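Local atomic coordinates of protein translation elongation factor 1A (Methanosarcina mazei, PDB entry 3WND), a protein that binds cysteinyl-tRNA(Cys) in its GTP-bound form and probably serves as an elongation factor in translation, in the manner of the SelB/EF-Tu/aIF2 gamma group. Residues K72-L77 with A355-T360; S76-L81 with Q361-Y366; Y283-T288 with L302-G307; C103-D108 with S290-K295. One frame throughout, in Å; residues are numbered along the deposited sequence.

Contact 1 of 4, residues K72-L77 with A355-T360; sequences KTLKSL and ANLDLT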
loop_
_atom_site.group_PDB
_atom_site.type_symbol
_atom_site.label_atom_id
_atom_site.label_comp_id
_atom_site.label_asym_id
_atom_site.label_seq_id
_atom_site.Cartn_x
_atom_site.Cartn_y
_atom_site.Cartn_z
ATOM N N LYS A 72 -9.189 10.180 -7.850
ATOM C CA LYS A 72 -9.283 10.030 -9.328
ATOM C C LYS A 72 -8.955 8.613 -9.776
ATOM O O LYS A 72 -9.711 8.037 -10.572
ATOM C CB LYS A 72 -8.337 11.011 -10.017
ATOM C CG LYS A 72 -8.278 10.885 -11.552
ATOM C CD LYS A 72 -7.149 11.779 -12.110
ATOM C CE LYS A 72 -5.789 11.061 -12.300
ATOM N NZ LYS A 72 -4.567 11.791 -11.822
ATOM N N THR A 73 -7.845 8.053 -9.296
ATOM C CA THR A 73 -7.489 6.675 -9.649
ATOM C C THR A 73 -7.407 5.812 -8.348
ATOM O O THR A 73 -6.988 6.276 -7.260
ATOM C CB THR A 73 -6.116 6.525 -10.344
ATOM O OG1 THR A 73 -5.039 6.764 -9.382
ATOM C CG2 THR A 73 -5.996 7.442 -11.500
ATOM N N LEU A 74 -7.727 4.536 -8.507
ATOM C CA LEU A 74 -7.445 3.544 -7.463
ATOM C C LEU A 74 -6.028 3.144 -7.346
ATOM O O LEU A 74 -5.535 2.853 -6.253
ATOM C CB LEU A 74 -8.296 2.284 -7.699
ATOM C CG LEU A 74 -9.823 2.550 -7.685
ATOM C CD1 LEU A 74 -10.600 1.236 -7.850
ATOM C CD2 LEU A 74 -10.367 3.363 -6.514
ATOM N N LYS A 75 -5.333 3.028 -8.477
ATOM C CA LYS A 75 -3.914 2.620 -8.461
ATOM C C LYS A 75 -3.091 3.470 -7.473
ATOM O O LYS A 75 -2.197 2.951 -6.771
ATOM C CB LYS A 75 -3.379 2.707 -9.926
ATOM C CG LYS A 75 -1.852 2.712 -10.093
ATOM C CD LYS A 75 -1.464 2.861 -11.564
ATOM C CE LYS A 75 0.087 2.717 -11.759
ATOM N NZ LYS A 75 0.554 2.547 -13.184
ATOM N N SER A 76 -3.401 4.791 -7.387
ATOM C CA SER A 76 -2.624 5.628 -6.473
ATOM C C SER A 76 -2.817 5.111 -5.043
ATOM O O SER A 76 -1.833 4.933 -4.283
ATOM C CB SER A 76 -3.090 7.086 -6.621
ATOM O OG SER A 76 -2.412 7.966 -5.622
ATOM N N LEU A 77 -4.073 4.892 -4.668
ATOM C CA LEU A 77 -4.352 4.412 -3.314
ATOM C C LEU A 77 -3.755 3.023 -3.047
ATOM O O LEU A 77 -3.154 2.768 -2.011
ATOM C CB LEU A 77 -5.875 4.344 -3.112
ATOM C CG LEU A 77 -6.381 3.801 -1.752
ATOM C CD1 LEU A 77 -6.072 4.751 -0.633
ATOM C CD2 LEU A 77 -7.889 3.556 -1.888
ATOM N N ALA A 355 -11.976 -4.566 -8.583
ATOM C CA ALA A 355 -12.731 -3.312 -8.568
ATOM C C ALA A 355 -13.608 -3.229 -9.800
ATOM O O ALA A 355 -13.337 -3.916 -10.815
ATOM C CB ALA A 355 -11.781 -2.091 -8.463
ATOM N N ASN A 356 -14.635 -2.363 -9.720
ATOM C CA ASN A 356 -15.408 -1.946 -10.891
ATOM C C ASN A 356 -15.295 -0.454 -10.987
ATOM O O ASN A 356 -15.798 0.266 -10.154
ATOM C CB ASN A 356 -16.902 -2.410 -10.795
ATOM C CG ASN A 356 -17.709 -2.014 -12.022
ATOM O OD1 ASN A 356 -17.357 -1.058 -12.750
ATOM N ND2 ASN A 356 -18.833 -2.653 -12.217
ATOM N N LEU A 357 -14.468 -0.007 -11.910
ATOM C CA LEU A 357 -14.090 1.392 -11.950
ATOM C C LEU A 357 -15.226 2.290 -12.269
ATOM O O LEU A 357 -15.054 3.506 -12.137
ATOM C CB LEU A 357 -12.962 1.650 -12.948
ATOM C CG LEU A 357 -11.676 0.843 -12.813
ATOM C CD1 LEU A 357 -10.691 1.072 -13.901
ATOM C CD2 LEU A 357 -11.006 1.186 -11.500
ATOM N N ASP A 358 -16.363 1.720 -12.729
ATOM C CA ASP A 358 -17.507 2.551 -13.117
ATOM C C ASP A 358 -18.493 2.758 -12.009
ATOM O O ASP A 358 -19.460 3.562 -12.174
ATOM C CB ASP A 358 -18.216 1.874 -14.325
ATOM C CG ASP A 358 -17.367 1.882 -15.539
ATOM O OD1 ASP A 358 -16.503 2.770 -15.800
ATOM O OD2 ASP A 358 -17.600 0.945 -16.238
ATOM N N LEU A 359 -18.234 2.155 -10.854
ATOM C CA LEU A 359 -19.168 2.367 -9.738
ATOM C C LEU A 359 -18.796 3.582 -8.904
ATOM O O LEU A 359 -17.747 4.206 -9.092
ATOM C CB LEU A 359 -19.229 1.096 -8.864
ATOM C CG LEU A 359 -19.754 -0.132 -9.614
ATOM C CD1 LEU A 359 -19.718 -1.405 -8.762
ATOM C CD2 LEU A 359 -21.178 0.147 -10.131
ATOM N N THR A 360 -19.662 3.928 -7.948
ATOM C CA THR A 360 -19.273 4.991 -7.000
ATOM C C THR A 360 -18.287 4.507 -5.949
ATOM O O THR A 360 -17.246 5.145 -5.711
ATOM C CB THR A 360 -20.541 5.526 -6.253
ATOM O OG1 THR A 360 -21.503 5.906 -7.226
ATOM C CG2 THR A 360 -20.219 6.723 -5.365
#
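Leu74, in the first turn of helix 74-83, meets Ala355 and Leu357 through a single methyl group, and the whole contact is apolar. Its CD1 lies 3.6 Å from Ala355 CB and 3.7 Å from Leu357 CD2, so one carbon serves both neighbours. The two leucine side chains run alongside one another, pointing opposite ways. In Leu74, CG stands anti to the carbonyl carbon (chi1 -60°), and the extended second torsion carries CD1 out to the strand end. Phe305, Phe363 and Arg362 pack around the same leucine.

The polar bonds lie within each segment. Thr73 is the N-cap of the helix, its OG1 accepting from Ser76 N at 3.2 Å. In segment 355-360, Asn356 begins a type I turn that ends at Leu359 and also forms an Asx turn, with Asp358 N reaching its OD1 at 3.0 Å, tilted from the carbonyl plane. A citrate, probably from the crystallisation liquor, accepts from the backbone N of Leu74 and of Lys75.

The helix probably corresponds to the switch II helix of EF-Tu-like GTPases, and it rests here on the C-terminal beta domain. Since methyl contact alone joins the segments, their union probably depends on shape and burial rather than on directional bonds.

Contact 2 of 4, residues S76-L81 with Q361-Y366; sequences SLITAL and QRFAAY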
loop_
_atom_site.group_PDB
_atom_site.type_symbol
_atom_site.label_atom_id
_atom_site.label_comp_id
_atom_site.label_asym_id
_atom_site.label_seq_id
_atom_site.Cartn_x
_atom_site.Cartn_y
_atom_site.Cartn_z
ATOM N N SER A 76 -3.401 4.791 -7.387
ATOM C CA SER A 76 -2.624 5.628 -6.473
ATOM C C SER A 76 -2.817 5.111 -5.043
ATOM O O SER A 76 -1.833 4.933 -4.283
ATOM C CB SER A 76 -3.090 7.086 -6.621
ATOM O OG SER A 76 -2.412 7.966 -5.622
ATOM N N LEU A 77 -4.073 4.892 -4.668
ATOM C CA LEU A 77 -4.352 4.412 -3.314
ATOM C C LEU A 77 -3.755 3.023 -3.047
ATOM O O LEU A 77 -3.154 2.768 -2.011
ATOM C CB LEU A 77 -5.875 4.344 -3.112
ATOM C CG LEU A 77 -6.381 3.801 -1.752
ATOM C CD1 LEU A 77 -6.072 4.751 -0.633
ATOM C CD2 LEU A 77 -7.889 3.556 -1.888
ATOM N N ILE A 78 -3.991 2.101 -3.979
ATOM C CA ILE A 78 -3.608 0.713 -3.726
ATOM C C ILE A 78 -2.097 0.595 -3.747
ATOM O O ILE A 78 -1.536 -0.175 -3.003
ATOM C CB ILE A 78 -4.326 -0.265 -4.655
ATOM C CG1 ILE A 78 -5.873 -0.128 -4.512
ATOM C CG2 ILE A 78 -3.740 -1.689 -4.403
ATOM C CD1 ILE A 78 -6.338 -0.299 -3.057
ATOM N N THR A 79 -1.406 1.345 -4.619
ATOM C CA THR A 79 0.089 1.351 -4.560
ATOM C C THR A 79 0.567 1.863 -3.213
ATOM O O THR A 79 1.442 1.223 -2.621
ATOM C CB THR A 79 0.656 2.223 -5.716
ATOM O OG1 THR A 79 0.229 1.711 -6.992
ATOM C CG2 THR A 79 2.189 2.290 -5.648
ATOM N N ALA A 80 0.025 3.009 -2.726
ATOM C CA ALA A 80 0.465 3.533 -1.453
ATOM C C ALA A 80 0.245 2.500 -0.359
ATOM O O ALA A 80 1.101 2.300 0.476
ATOM C CB ALA A 80 -0.370 4.757 -1.119
ATOM N N LEU A 81 -0.921 1.860 -0.418
ATOM C CA LEU A 81 -1.205 0.853 0.603
ATOM C C LEU A 81 -0.294 -0.371 0.543
ATOM O O LEU A 81 0.117 -0.860 1.571
ATOM C CB LEU A 81 -2.670 0.420 0.641
ATOM C CG LEU A 81 -3.624 1.562 1.130
ATOM C CD1 LEU A 81 -5.080 1.216 1.045
ATOM C CD2 LEU A 81 -3.274 2.077 2.593
ATOM N N GLN A 361 -18.652 3.435 -5.301
ATOM C CA GLN A 361 -17.755 2.725 -4.359
ATOM C C GLN A 361 -17.224 1.604 -5.333
ATOM O O GLN A 361 -17.945 0.725 -5.713
ATOM C CB GLN A 361 -18.579 2.170 -3.194
ATOM C CG GLN A 361 -17.735 1.639 -2.009
ATOM C CD GLN A 361 -16.870 0.456 -2.385
ATOM O OE1 GLN A 361 -15.635 0.629 -2.633
ATOM N NE2 GLN A 361 -17.493 -0.741 -2.469
ATOM N N ARG A 362 -15.932 1.674 -5.631
ATOM C CA ARG A 362 -15.402 0.883 -6.742
ATOM C C ARG A 362 -14.841 -0.476 -6.336
ATOM O O ARG A 362 -14.493 -1.263 -7.181
ATOM C CB ARG A 362 -14.332 1.687 -7.484
ATOM C CG ARG A 362 -14.943 2.907 -8.117
ATOM C CD ARG A 362 -13.938 3.951 -8.599
ATOM N NE ARG A 362 -13.466 4.741 -7.454
ATOM C CZ ARG A 362 -12.620 5.759 -7.557
ATOM N NH1 ARG A 362 -12.093 6.163 -8.762
ATOM N NH2 ARG A 362 -12.264 6.378 -6.437
ATOM N N PHE A 363 -14.630 -0.707 -5.054
ATOM C CA PHE A 363 -14.031 -1.993 -4.619
ATOM C C PHE A 363 -15.078 -3.050 -4.485
ATOM O O PHE A 363 -16.106 -2.862 -3.827
ATOM C CB PHE A 363 -13.249 -1.836 -3.314
ATOM C CG PHE A 363 -11.984 -1.046 -3.508
ATOM C CD1 PHE A 363 -10.857 -1.628 -4.155
ATOM C CD2 PHE A 363 -11.942 0.316 -3.190
ATOM C CE1 PHE A 363 -9.692 -0.799 -4.393
ATOM C CE2 PHE A 363 -10.815 1.115 -3.449
ATOM C CZ PHE A 363 -9.667 0.540 -4.012
ATOM N N ALA A 364 -14.814 -4.165 -5.161
ATOM C CA ALA A 364 -15.784 -5.226 -5.277
ATOM C C ALA A 364 -15.508 -6.453 -4.431
ATOM O O ALA A 364 -16.445 -7.122 -4.006
ATOM C CB ALA A 364 -15.922 -5.627 -6.770
ATOM N N ALA A 365 -14.247 -6.795 -4.265
ATOM C CA ALA A 365 -13.929 -8.113 -3.714
ATOM C C ALA A 365 -12.459 -8.181 -3.424
ATOM O O ALA A 365 -11.676 -7.425 -4.032
ATOM C CB ALA A 365 -14.276 -9.261 -4.692
ATOM N N TYR A 366 -12.117 -9.087 -2.466
ATOM C CA TYR A 366 -10.698 -9.552 -2.440
ATOM C C TYR A 366 -10.691 -11.027 -2.756
ATOM O O TYR A 366 -11.730 -11.717 -2.665
ATOM C CB TYR A 366 -10.038 -9.303 -1.074
ATOM C CG TYR A 366 -10.508 -10.149 0.099
ATOM C CD1 TYR A 366 -9.997 -11.468 0.296
ATOM C CD2 TYR A 366 -11.453 -9.690 0.966
ATOM C CE1 TYR A 366 -10.427 -12.249 1.395
ATOM C CE2 TYR A 366 -11.874 -10.456 2.063
ATOM C CZ TYR A 366 -11.374 -11.753 2.215
ATOM O OH TYR A 366 -11.760 -12.478 3.296
#
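Phe363 reaches from the first residue of strand 363-369 to Leu77 and Ile78 of helix 74-83, joining the C-terminal beta barrel to the nucleotide-binding domain. From CB, a chi1 of -70° swings the ring to the N side of the backbone and sends it toward the helix. Contact with the helix begins at the far carbons. Phe363 CE1 lies 3.6 Å from Ile78 CD1 and 3.9 Å from Ile78 CG1, while its CE2 on the other flank comes 4.1 Å from Leu77 CD2. CZ, at the tip, touches both residues, and Ile78 approaches it from the opposite direction. Ala106, Leu109 and Leu353 also pack on the ring. With an alanine here, the Leu77 and Ile78 methyls would probably lose their ring partner, leaving a gap between helix and strand.

The root of the side chain is held by Gln361, whose amide grips Phe363 twice. Phe363 N donates to Gln361 OE1 from above the plane of that amide carbonyl, and Gln361 NE2 donates to a lone pair of Phe363 O. Just beyond, a classic beta bulge sets Ala364 and Ala365 against the single residue Leu354. The ring tip, Phe363 CZ, stands 3.6 Å from Ile78 CD1.

Contact 3 of 4, residues Y283-T288 with L302-G307; sequences YTLECT and LHLFVG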
loop_
_atom_site.group_PDB
_atom_site.type_symbol
_atom_site.label_atom_id
_atom_site.label_comp_id
_atom_site.label_asym_id
_atom_site.label_seq_id
_atom_site.Cartn_x
_atom_site.Cartn_y
_atom_site.Cartn_z
ATOM N N TYR A 283 -6.350 -16.058 -14.071
ATOM C CA TYR A 283 -6.378 -16.232 -12.600
ATOM C C TYR A 283 -7.547 -17.049 -12.214
ATOM O O TYR A 283 -8.602 -16.863 -12.765
ATOM C CB TYR A 283 -6.455 -14.869 -11.851
ATOM C CG TYR A 283 -5.491 -13.884 -12.465
ATOM C CD1 TYR A 283 -4.147 -13.875 -12.093
ATOM C CD2 TYR A 283 -5.910 -13.078 -13.534
ATOM C CE1 TYR A 283 -3.276 -13.001 -12.727
ATOM C CE2 TYR A 283 -5.085 -12.153 -14.141
ATOM C CZ TYR A 283 -3.743 -12.165 -13.771
ATOM O OH TYR A 283 -2.856 -11.295 -14.386
ATOM N N THR A 284 -7.371 -17.913 -11.243
ATOM C CA THR A 284 -8.526 -18.545 -10.609
ATOM C C THR A 284 -8.500 -18.150 -9.137
ATOM O O THR A 284 -7.610 -18.571 -8.392
ATOM C CB THR A 284 -8.389 -20.092 -10.690
ATOM O OG1 THR A 284 -8.185 -20.484 -12.054
ATOM C CG2 THR A 284 -9.611 -20.793 -10.097
ATOM N N LEU A 285 -9.425 -17.282 -8.721
ATOM C CA LEU A 285 -9.435 -16.727 -7.327
ATOM C C LEU A 285 -10.592 -17.194 -6.456
ATOM O O LEU A 285 -11.780 -17.143 -6.900
ATOM C CB LEU A 285 -9.498 -15.183 -7.381
ATOM C CG LEU A 285 -8.390 -14.527 -8.228
ATOM C CD1 LEU A 285 -8.527 -12.996 -8.221
ATOM C CD2 LEU A 285 -6.971 -14.885 -7.725
ATOM N N GLU A 286 -10.290 -17.509 -5.172
ATOM C CA GLU A 286 -11.304 -17.758 -4.151
ATOM C C GLU A 286 -11.545 -16.334 -3.579
ATOM O O GLU A 286 -10.639 -15.727 -3.017
ATOM C CB GLU A 286 -10.770 -18.659 -3.034
ATOM C CG GLU A 286 -10.416 -20.092 -3.466
ATOM C CD GLU A 286 -11.350 -21.129 -2.853
ATOM O OE1 GLU A 286 -12.403 -20.729 -2.287
ATOM O OE2 GLU A 286 -11.024 -22.341 -2.908
ATOM N N CYS A 287 -12.750 -15.827 -3.759
ATOM C CA CYS A 287 -13.060 -14.402 -3.525
ATOM C C CYS A 287 -14.145 -14.272 -2.491
ATOM O O CYS A 287 -15.053 -15.149 -2.345
ATOM C CB CYS A 287 -13.605 -13.769 -4.818
ATOM S SG CYS A 287 -12.376 -13.682 -6.141
ATOM N N THR A 288 -14.083 -13.134 -1.812
ATOM C CA THR A 288 -15.071 -12.745 -0.865
ATOM C C THR A 288 -15.516 -11.390 -1.411
ATOM O O THR A 288 -14.689 -10.448 -1.526
ATOM C CB THR A 288 -14.458 -12.567 0.534
ATOM O OG1 THR A 288 -14.084 -13.836 1.054
ATOM C CG2 THR A 288 -15.510 -12.065 1.423
ATOM N N LEU A 302 -13.806 -6.296 -14.813
ATOM C CA LEU A 302 -13.369 -5.862 -13.452
ATOM C C LEU A 302 -11.959 -5.306 -13.605
ATOM O O LEU A 302 -11.377 -5.394 -14.717
ATOM C CB LEU A 302 -13.446 -6.982 -12.402
ATOM C CG LEU A 302 -14.844 -7.473 -12.023
ATOM C CD1 LEU A 302 -14.737 -8.781 -11.251
ATOM C CD2 LEU A 302 -15.706 -6.447 -11.276
ATOM N N HIS A 303 -11.434 -4.678 -12.557
ATOM C CA HIS A 303 -10.054 -4.281 -12.557
ATOM C C HIS A 303 -9.390 -5.041 -11.463
ATOM O O HIS A 303 -9.939 -5.177 -10.352
ATOM C CB HIS A 303 -9.905 -2.780 -12.294
ATOM C CG HIS A 303 -8.829 -2.165 -13.081
ATOM N ND1 HIS A 303 -8.901 -1.971 -14.457
ATOM C CD2 HIS A 303 -7.602 -1.600 -12.650
ATOM C CE1 HIS A 303 -7.738 -1.427 -14.863
ATOM N NE2 HIS A 303 -6.977 -1.129 -13.752
ATOM N N LEU A 304 -8.222 -5.622 -11.757
ATOM C CA LEU A 304 -7.548 -6.480 -10.795
ATOM C C LEU A 304 -6.271 -5.797 -10.280
ATOM O O LEU A 304 -5.464 -5.226 -11.061
ATOM C CB LEU A 304 -7.182 -7.825 -11.475
ATOM C CG LEU A 304 -6.385 -8.884 -10.690
ATOM C CD1 LEU A 304 -6.703 -10.270 -11.222
ATOM C CD2 LEU A 304 -4.865 -8.602 -10.802
ATOM N N PHE A 305 -6.105 -5.827 -8.977
ATOM C CA PHE A 305 -4.856 -5.349 -8.345
ATOM C C PHE A 305 -4.209 -6.485 -7.565
ATOM O O PHE A 305 -4.848 -7.180 -6.796
ATOM C CB PHE A 305 -5.255 -4.309 -7.272
ATOM C CG PHE A 305 -5.901 -3.084 -7.845
ATOM C CD1 PHE A 305 -5.164 -1.960 -8.135
ATOM C CD2 PHE A 305 -7.257 -3.120 -8.184
ATOM C CE1 PHE A 305 -5.795 -0.852 -8.764
ATOM C CE2 PHE A 305 -7.889 -2.003 -8.760
ATOM C CZ PHE A 305 -7.180 -0.901 -9.066
ATOM N N VAL A 306 -2.905 -6.707 -7.811
ATOM C CA VAL A 306 -2.155 -7.671 -7.029
ATOM C C VAL A 306 -0.771 -7.086 -6.925
ATOM O O VAL A 306 -0.203 -6.614 -7.907
ATOM C CB VAL A 306 -2.198 -9.114 -7.592
ATOM C CG1 VAL A 306 -1.498 -9.183 -8.947
ATOM C CG2 VAL A 306 -1.598 -10.134 -6.585
ATOM N N GLY A 307 -0.213 -7.084 -5.700
ATOM C CA GLY A 307 1.055 -6.387 -5.501
ATOM C C GLY A 307 0.904 -4.919 -5.941
ATOM O O GLY A 307 -0.060 -4.232 -5.521
#
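Tyr283 and Leu304 meet inside the C-terminal antiparallel beta barrel, between strands 282-289 and 301-306, which are not paired with each other. Their nearest CA atoms, those of Tyr283 and Leu304, stay 10.0 Å apart, and side chains bridge the interior.

The tight part is a CH-pi contact. Leu304 CD1 sits over one face of the Tyr283 ring, 4.0 Å from the ring centroid and 21° off the normal, displaced toward the rim on the CD2 and CE2 side. The nearest ring atom is Tyr283 CD2, at 3.7 Å from Leu304 CD1. Leu304 reaches it with CG anti to the backbone N (chi1 177°), and the two side chains pass at a slant. Phe352 and Leu344 join in closing this apolar interior.

Packing is looser toward Leu285, whose CD1 only approaches the same Leu304 methyl. The neighbouring residues in sequence turn to the outside of the barrel. Thr284 and Glu286 lie more open to solvent than the residues flanking them, and Glu286 OE2 forms a salt bridge with Lys370 NZ. On the other strand, partly exposed His303 is hydrogen-bonded through NE2 to a citrate, probably from the crystallisation liquor, and has Phe305 CE2 in plane at its ring edge. At the loose end, Leu285 CD1 and Leu304 CD1 are 4.4 Å apart.

Contact 4 of 4, residues C103-D108 with S290-K295; sequences CIIALD and SKFTKK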
loop_
_atom_site.group_PDB
_atom_site.type_symbol
_atom_site.label_atom_id
_atom_site.label_comp_id
_atom_site.label_asym_id
_atom_site.label_seq_id
_atom_site.Cartn_x
_atom_site.Cartn_y
_atom_site.Cartn_z
ATOM N N CYS A 103 -12.516 4.322 0.998
ATOM C CA CYS A 103 -11.193 4.007 1.678
ATOM C C CYS A 103 -11.332 3.002 2.819
ATOM O O CYS A 103 -10.488 2.127 2.990
ATOM C CB CYS A 103 -10.576 5.306 2.289
ATOM S SG CYS A 103 -9.854 6.339 0.980
ATOM N N ILE A 104 -12.374 3.198 3.685
ATOM C CA ILE A 104 -12.640 2.234 4.735
ATOM C C ILE A 104 -12.882 0.854 4.174
ATOM O O ILE A 104 -12.321 -0.107 4.649
ATOM C CB ILE A 104 -13.868 2.693 5.566
ATOM C CG1 ILE A 104 -13.430 3.940 6.367
ATOM C CG2 ILE A 104 -14.394 1.569 6.500
ATOM C CD1 ILE A 104 -14.608 4.612 7.089
ATOM N N ILE A 105 -13.687 0.745 3.095
ATOM C CA ILE A 105 -13.961 -0.535 2.495
ATOM C C ILE A 105 -12.666 -1.142 1.923
ATOM O O ILE A 105 -12.406 -2.358 2.122
ATOM C CB ILE A 105 -15.040 -0.366 1.419
ATOM C CG1 ILE A 105 -16.404 -0.267 2.123
ATOM C CG2 ILE A 105 -15.015 -1.598 0.510
ATOM C CD1 ILE A 105 -17.473 0.297 1.224
ATOM N N ALA A 106 -11.860 -0.314 1.289
ATOM C CA ALA A 106 -10.584 -0.831 0.729
ATOM C C ALA A 106 -9.662 -1.354 1.800
ATOM O O ALA A 106 -9.087 -2.442 1.649
ATOM C CB ALA A 106 -9.844 0.218 -0.080
ATOM N N LEU A 107 -9.490 -0.566 2.895
ATOM C CA LEU A 107 -8.594 -1.025 3.954
ATOM C C LEU A 107 -9.101 -2.342 4.492
ATOM O O LEU A 107 -8.287 -3.249 4.832
ATOM C CB LEU A 107 -8.598 0.031 5.064
ATOM C CG LEU A 107 -7.841 1.346 4.714
ATOM C CD1 LEU A 107 -8.190 2.455 5.757
ATOM C CD2 LEU A 107 -6.305 1.093 4.649
ATOM N N ASP A 108 -10.430 -2.455 4.638
ATOM C CA ASP A 108 -10.984 -3.672 5.255
ATOM C C ASP A 108 -10.882 -4.876 4.322
ATOM O O ASP A 108 -10.504 -5.966 4.767
ATOM C CB ASP A 108 -12.438 -3.377 5.723
ATOM C CG ASP A 108 -13.033 -4.523 6.430
ATOM O OD1 ASP A 108 -12.602 -4.888 7.557
ATOM O OD2 ASP A 108 -14.055 -4.976 5.887
ATOM N N SER A 290 -17.556 -7.860 -1.503
ATOM C CA SER A 290 -18.034 -6.783 -0.621
ATOM C C SER A 290 -19.581 -6.804 -0.568
ATOM O O SER A 290 -20.271 -7.017 -1.598
ATOM C CB SER A 290 -17.687 -5.498 -1.277
ATOM O OG SER A 290 -18.093 -4.367 -0.484
ATOM N N LYS A 291 -20.103 -6.419 0.600
ATOM C CA LYS A 291 -21.552 -6.200 0.659
ATOM C C LYS A 291 -21.928 -4.927 -0.118
ATOM O O LYS A 291 -23.112 -4.698 -0.416
ATOM C CB LYS A 291 -21.956 -5.970 2.113
ATOM C CG LYS A 291 -21.915 -7.251 2.885
ATOM C CD LYS A 291 -22.218 -6.993 4.336
ATOM C CE LYS A 291 -21.770 -8.236 5.064
ATOM N NZ LYS A 291 -22.113 -8.033 6.486
ATOM N N PHE A 292 -20.954 -4.042 -0.399
ATOM C CA PHE A 292 -21.250 -2.746 -0.961
ATOM C C PHE A 292 -20.859 -2.619 -2.439
ATOM O O PHE A 292 -20.272 -1.634 -2.858
ATOM C CB PHE A 292 -20.620 -1.660 -0.074
ATOM C CG PHE A 292 -21.302 -1.598 1.288
ATOM C CD1 PHE A 292 -22.519 -0.913 1.389
ATOM C CD2 PHE A 292 -20.837 -2.335 2.349
ATOM C CE1 PHE A 292 -23.227 -0.962 2.594
ATOM C CE2 PHE A 292 -21.527 -2.367 3.521
ATOM C CZ PHE A 292 -22.695 -1.695 3.670
ATOM N N THR A 293 -21.193 -3.636 -3.201
ATOM C CA THR A 293 -20.956 -3.626 -4.617
ATOM C C THR A 293 -22.161 -4.259 -5.363
ATOM O O THR A 293 -23.151 -4.618 -4.734
ATOM C CB THR A 293 -19.604 -4.335 -4.977
ATOM O OG1 THR A 293 -19.255 -4.027 -6.343
ATOM C CG2 THR A 293 -19.700 -5.855 -4.822
ATOM N N LYS A 294 -22.037 -4.378 -6.673
ATOM C CA LYS A 294 -23.092 -4.962 -7.596
ATOM C C LYS A 294 -22.812 -6.425 -7.736
ATOM O O LYS A 294 -21.627 -6.827 -7.701
ATOM C CB LYS A 294 -22.939 -4.301 -9.032
ATOM C CG LYS A 294 -23.714 -3.045 -9.395
ATOM C CD LYS A 294 -25.238 -3.156 -9.376
ATOM C CE LYS A 294 -25.968 -2.579 -10.598
ATOM N NZ LYS A 294 -27.279 -1.809 -10.303
ATOM N N LYS A 295 -23.848 -7.236 -7.919
ATOM C CA LYS A 295 -23.606 -8.636 -8.201
ATOM C C LYS A 295 -22.674 -8.777 -9.411
ATOM O O LYS A 295 -22.749 -8.012 -10.389
ATOM C CB LYS A 295 -24.942 -9.390 -8.461
ATOM C CG LYS A 295 -25.640 -9.047 -9.755
ATOM C CD LYS A 295 -27.124 -9.596 -9.775
ATOM C CE LYS A 295 -27.440 -10.145 -11.132
ATOM N NZ LYS A 295 -28.901 -10.217 -11.432
#
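Ile105 pushes its CD1 against Phe292 CB, 3.9 Å away, where helix 98-109 of the nucleotide-binding domain meets an ST turn at the edge of the C-terminal beta barrel. The side chains cross at about a right angle, and the isoleucine tip meets the phenylalanine at its CB. The two branches of Ile105 divide the work. With chi1 at -78°, CG1 lies beside the backbone N and carries CD1 out to Phe292, while CG2, on the carbonyl side, approaches Ser290 OG at 4.3 Å, a loose contact with a polar neighbour.

That hydroxyl is already engaged. Ser290 OG accepts from Phe292 N, two residues on, at 2.9 Å with an N-H...O angle of 158°. This bond closes the turn and places both of the isoleucine's partners in segment 290-295, Ser290 and Phe292, on the same small bend. The bend is also bonded to strand 363-369 and its approach: Ser290 bonds Ala364 through the backbone, and Phe292 O accepts from Gln361 NE2, whose side chain also packs on Ile105.

One side of the contact is far from sealed, since Phe292 is exposed and Ile105 partly so. A citrate, probably from the crystallisation liquor, lies close to the Ile105 side chain. Within the helix, Asp108 N donates to Ile104 O at 3.0 Å.

How the contacts relate
Contacts 1, 2 and 4 join the nucleotide-binding domain to the C-terminal beta barrel, while contact 3 belongs to the barrel's interior. Contacts 1 and 2 share helix 74-83 and have centres about 7 Å apart; contact 4, on helix 98-109, has its centre about 9 Å from that of contact 2. Strands 363-369 and 282-289 pair in the barrel sheet, linking contact 2 to contact 3, their centres about 11 Å apart. Along the chain, contacts 3 and 4 are nested inside the loops closed by contacts 1 and 2, and their own segments alternate. Two helices thus rest on neighbouring parts of one barrel, an arrangement consistent with the domain interface of EF-Tu-like factors.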